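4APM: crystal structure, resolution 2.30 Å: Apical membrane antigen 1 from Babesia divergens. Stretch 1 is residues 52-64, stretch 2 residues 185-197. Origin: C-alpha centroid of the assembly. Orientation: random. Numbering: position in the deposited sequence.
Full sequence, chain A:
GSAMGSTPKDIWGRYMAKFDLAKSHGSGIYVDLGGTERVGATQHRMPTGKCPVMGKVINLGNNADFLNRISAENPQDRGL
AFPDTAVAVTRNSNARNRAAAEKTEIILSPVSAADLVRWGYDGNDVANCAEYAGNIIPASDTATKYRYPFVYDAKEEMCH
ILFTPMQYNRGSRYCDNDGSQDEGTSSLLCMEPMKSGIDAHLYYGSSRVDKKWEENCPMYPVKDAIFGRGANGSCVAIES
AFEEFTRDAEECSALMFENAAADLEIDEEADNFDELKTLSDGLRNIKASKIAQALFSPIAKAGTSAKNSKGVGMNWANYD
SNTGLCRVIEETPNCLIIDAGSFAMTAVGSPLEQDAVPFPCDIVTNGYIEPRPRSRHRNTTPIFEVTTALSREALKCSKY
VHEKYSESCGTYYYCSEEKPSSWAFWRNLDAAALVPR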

# COMPACT_ATOMS: atom_id res chain seq x y z
N PRO A 52 1.08 8.07 -2.12
CA PRO A 52 -0.07 7.79 -2.96
C PRO A 52 -0.49 6.33 -2.75
O PRO A 52 0.31 5.52 -2.26
CB PRO A 52 0.48 8.00 -4.38
CG PRO A 52 2.00 7.87 -4.26
CD PRO A 52 2.35 7.72 -2.80
N VAL A 53 -1.76 6.03 -2.99
CA VAL A 53 -2.32 4.70 -2.78
C VAL A 53 -2.75 4.11 -4.15
O VAL A 53 -3.71 4.59 -4.77
CB VAL A 53 -3.54 4.78 -1.83
CG1 VAL A 53 -4.08 3.40 -1.53
CG2 VAL A 53 -3.16 5.50 -0.52
N MET A 54 -2.02 3.12 -4.65
CA MET A 54 -2.32 2.58 -5.98
C MET A 54 -3.62 1.76 -5.94
O MET A 54 -3.91 1.06 -4.97
CB MET A 54 -1.19 1.70 -6.49
CG MET A 54 0.11 2.43 -6.74
SD MET A 54 1.38 1.32 -7.35
CE MET A 54 0.96 1.17 -9.10
N GLY A 55 -4.42 1.89 -6.99
CA GLY A 55 -5.62 1.08 -7.09
C GLY A 55 -6.77 1.50 -6.20
O GLY A 55 -7.81 0.83 -6.19
N LYS A 56 -6.63 2.59 -5.45
CA LYS A 56 -7.75 3.05 -4.64
C LYS A 56 -8.75 3.75 -5.51
O LYS A 56 -8.43 4.78 -6.13
CB LYS A 56 -7.30 3.97 -3.50
CG LYS A 56 -8.45 4.64 -2.74
CD LYS A 56 -7.97 5.24 -1.44
CE LYS A 56 -8.99 6.19 -0.83
NZ LYS A 56 -8.55 6.55 0.56
N VAL A 57 -9.96 3.19 -5.58
CA VAL A 57 -11.09 3.85 -6.19
C VAL A 57 -12.18 4.01 -5.15
O VAL A 57 -12.20 3.31 -4.12
CB VAL A 57 -11.66 3.08 -7.42
CG1 VAL A 57 -10.60 2.88 -8.49
CG2 VAL A 57 -12.31 1.76 -7.02
N ILE A 58 -13.11 4.91 -5.41
CA ILE A 58 -14.28 5.03 -4.57
C ILE A 58 -15.48 4.53 -5.36
O ILE A 58 -15.77 5.06 -6.43
CB ILE A 58 -14.51 6.48 -4.11
CG1 ILE A 58 -13.19 7.10 -3.57
CG2 ILE A 58 -15.63 6.54 -3.09
CD1 ILE A 58 -12.62 6.43 -2.33
N ASN A 59 -16.12 3.47 -4.85
CA ASN A 59 -17.38 2.95 -5.43
C ASN A 59 -18.59 3.84 -5.06
O ASN A 59 -18.82 4.14 -3.88
CB ASN A 59 -17.65 1.52 -4.95
CG ASN A 59 -16.66 0.52 -5.49
OD1 ASN A 59 -16.06 0.72 -6.56
ND2 ASN A 59 -16.47 -0.59 -4.76
N LEU A 60 -19.36 4.25 -6.05
CA LEU A 60 -20.45 5.19 -5.81
C LEU A 60 -21.84 4.52 -5.87
O LEU A 60 -22.05 3.59 -6.64
CB LEU A 60 -20.36 6.38 -6.76
CG LEU A 60 -19.05 7.17 -6.66
CD1 LEU A 60 -19.09 8.38 -7.59
CD2 LEU A 60 -18.80 7.60 -5.21
N GLY A 61 -22.75 4.99 -5.01
CA GLY A 61 -24.13 4.52 -5.00
C GLY A 61 -24.83 4.56 -6.35
O GLY A 61 -25.57 3.64 -6.70
N ASN A 62 -24.58 5.60 -7.13
CA ASN A 62 -25.16 5.71 -8.46
C ASN A 62 -24.42 4.90 -9.52
O ASN A 62 -24.73 4.98 -10.70
CB ASN A 62 -25.31 7.18 -8.89
CG ASN A 62 -23.96 7.86 -9.15
OD1 ASN A 62 -22.91 7.23 -9.08
ND2 ASN A 62 -24.00 9.15 -9.49
N ASN A 63 -23.42 4.13 -9.10
CA ASN A 63 -22.59 3.34 -10.02
C ASN A 63 -21.79 4.12 -11.07
O ASN A 63 -21.24 3.54 -12.00
CB ASN A 63 -23.39 2.22 -10.68
CG ASN A 63 -23.49 0.98 -9.80
OD1 ASN A 63 -24.29 0.94 -8.85
ND2 ASN A 63 -22.62 -0.01 -10.06
N ALA A 64 -21.68 5.43 -10.90
CA ALA A 64 -20.88 6.22 -11.83
C ALA A 64 -19.40 6.13 -11.46
O ALA A 64 -19.07 6.16 -10.28
CB ALA A 64 -21.34 7.68 -11.82
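Stretch 2, residues 185-197: TSSLLCMEPMKSG

Stretch 2 lies alongside stretch 1 as an antiparallel neighbour in a sheet. Strand 191-195 pairs with strand 56-60, their axes 4.5 Å apart at closest approach and 145° between their N-to-C directions. Lys56 faces Lys195, Ile58 faces Pro193 and Leu60 faces Met191. Val57 and Asn59 face Met194 and Glu192 as the hydrogen-bonded pairs. The contact buries 895 Å², both sides summed.

Asn59 covers the most surface. Its backbone N donates to Glu192 O at 2.8 Å, and Glu192 N returns a longer bond of 3.3 Å to Asn59 O. Its side chain shares a face of the sheet with Val57, Glu192 and Met194. There Asn59 ND2 makes a weak hydrogen bond to Met194 SD at 3.3 Å. A water accepts from Asn59 ND2 and donates to Glu192 OE2, linking the two side chains.

Met194 pairs with Val57 through two short bonds: Val57 N to Met194 O is 2.9 Å and Met194 N to Val57 O is 2.8 Å. Its side chain packs on the valine, with Met194 CG 3.7 Å from Val57 CG2. On the other face, Ile58 CG2 lies 3.8 Å from Met191 CB, and Ile58 CD1 lies 4.0 Å from Pro193 CB.

Gly61 follows the strand, in the type I turn Leu60 to Asn63. It meets the loop of stretch 2, which makes its own type I turn from Ser187 to Cys190. Gly61 CA is 3.1 Å from Ser187 O, and an ideal CB would clash with that oxygen. Gly61 N makes a weak bond to Cys190 O at 2.6 Å.

At the other end, beside the type II turn Val53 to Lys56, Ser196 N donates to Gly55 O at 2.8 Å. The Lys195 side chain bends at chi2 (p, 79°), and Lys195 NZ donates a hydrogen bond to Met54 O at 2.9 Å.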

# COMPACT_ATOMS: atom_id res chain seq x y z
N THR A 185 -29.94 1.65 -7.39
CA THR A 185 -28.80 2.56 -7.21
C THR A 185 -29.19 3.75 -6.32
O THR A 185 -30.21 4.40 -6.55
CB THR A 185 -28.22 3.04 -8.56
OG1 THR A 185 -28.89 4.23 -9.00
CG2 THR A 185 -28.33 1.95 -9.64
N SER A 186 -28.39 4.00 -5.28
CA SER A 186 -28.63 5.14 -4.38
C SER A 186 -28.07 6.41 -4.99
O SER A 186 -27.86 6.50 -6.21
CB SER A 186 -28.00 4.92 -3.00
OG SER A 186 -28.03 3.56 -2.60
N SER A 187 -27.82 7.39 -4.14
CA SER A 187 -27.07 8.56 -4.55
C SER A 187 -25.57 8.28 -4.59
O SER A 187 -25.06 7.33 -3.97
CB SER A 187 -27.36 9.73 -3.61
OG SER A 187 -27.13 9.34 -2.27
N LEU A 188 -24.86 9.12 -5.35
CA LEU A 188 -23.42 9.23 -5.26
C LEU A 188 -22.89 9.29 -3.81
O LEU A 188 -21.81 8.78 -3.53
CB LEU A 188 -22.94 10.43 -6.12
CG LEU A 188 -22.07 11.61 -5.68
CD1 LEU A 188 -22.19 12.73 -6.69
CD2 LEU A 188 -22.42 12.14 -4.31
N LEU A 189 -23.70 9.81 -2.88
CA LEU A 189 -23.26 10.03 -1.50
C LEU A 189 -23.15 8.75 -0.69
O LEU A 189 -22.72 8.76 0.47
CB LEU A 189 -24.17 11.03 -0.77
CG LEU A 189 -24.12 12.50 -1.21
CD1 LEU A 189 -25.28 13.32 -0.64
CD2 LEU A 189 -22.77 13.13 -0.88
N CYS A 190 -23.59 7.65 -1.29
CA CYS A 190 -23.41 6.34 -0.68
C CYS A 190 -22.17 5.72 -1.28
O CYS A 190 -22.12 5.46 -2.48
CB CYS A 190 -24.62 5.46 -0.97
SG CYS A 190 -24.44 3.76 -0.40
N MET A 191 -21.13 5.54 -0.47
CA MET A 191 -19.82 5.24 -1.04
C MET A 191 -18.91 4.45 -0.12
O MET A 191 -19.04 4.50 1.11
CB MET A 191 -19.13 6.54 -1.51
CG MET A 191 -18.67 7.46 -0.40
SD MET A 191 -17.97 9.02 -0.98
CE MET A 191 -19.44 9.91 -1.47
N GLU A 192 -18.00 3.70 -0.73
CA GLU A 192 -16.87 3.13 -0.01
C GLU A 192 -15.67 2.99 -0.92
O GLU A 192 -15.83 2.80 -2.13
CB GLU A 192 -17.23 1.76 0.55
CG GLU A 192 -17.81 0.78 -0.45
CD GLU A 192 -18.21 -0.50 0.24
OE1 GLU A 192 -18.73 -0.43 1.37
OE2 GLU A 192 -17.96 -1.58 -0.32
N PRO A 193 -14.45 3.04 -0.35
CA PRO A 193 -13.20 2.78 -1.10
C PRO A 193 -13.07 1.31 -1.46
O PRO A 193 -13.49 0.45 -0.70
CB PRO A 193 -12.10 3.13 -0.09
CG PRO A 193 -12.79 3.83 1.06
CD PRO A 193 -14.19 3.31 1.07
N MET A 194 -12.45 1.03 -2.60
CA MET A 194 -11.91 -0.29 -2.81
C MET A 194 -10.58 -0.32 -3.55
O MET A 194 -10.21 0.64 -4.21
CB MET A 194 -12.95 -1.26 -3.41
CG MET A 194 -13.30 -1.10 -4.87
SD MET A 194 -13.98 -2.67 -5.52
CE MET A 194 -12.51 -3.35 -6.29
N LYS A 195 -9.82 -1.37 -3.29
CA LYS A 195 -8.56 -1.64 -3.94
C LYS A 195 -8.84 -2.43 -5.22
O LYS A 195 -9.43 -3.51 -5.17
CB LYS A 195 -7.69 -2.48 -3.02
CG LYS A 195 -6.21 -2.54 -3.42
CD LYS A 195 -5.43 -1.30 -3.01
CE LYS A 195 -3.96 -1.63 -2.76
NZ LYS A 195 -3.07 -0.41 -2.67
N SER A 196 -8.48 -1.86 -6.37
CA SER A 196 -8.95 -2.45 -7.60
C SER A 196 -7.79 -2.84 -8.46
O SER A 196 -6.97 -2.01 -8.81
CB SER A 196 -9.84 -1.48 -8.37
OG SER A 196 -9.70 -1.74 -9.74
N GLY A 197 -7.72 -4.12 -8.79
CA GLY A 197 -6.67 -4.62 -9.65
C GLY A 197 -6.64 -3.94 -11.01
O GLY A 197 -5.58 -3.53 -11.47
O HOH W 1 -18.28 -1.87 -3.02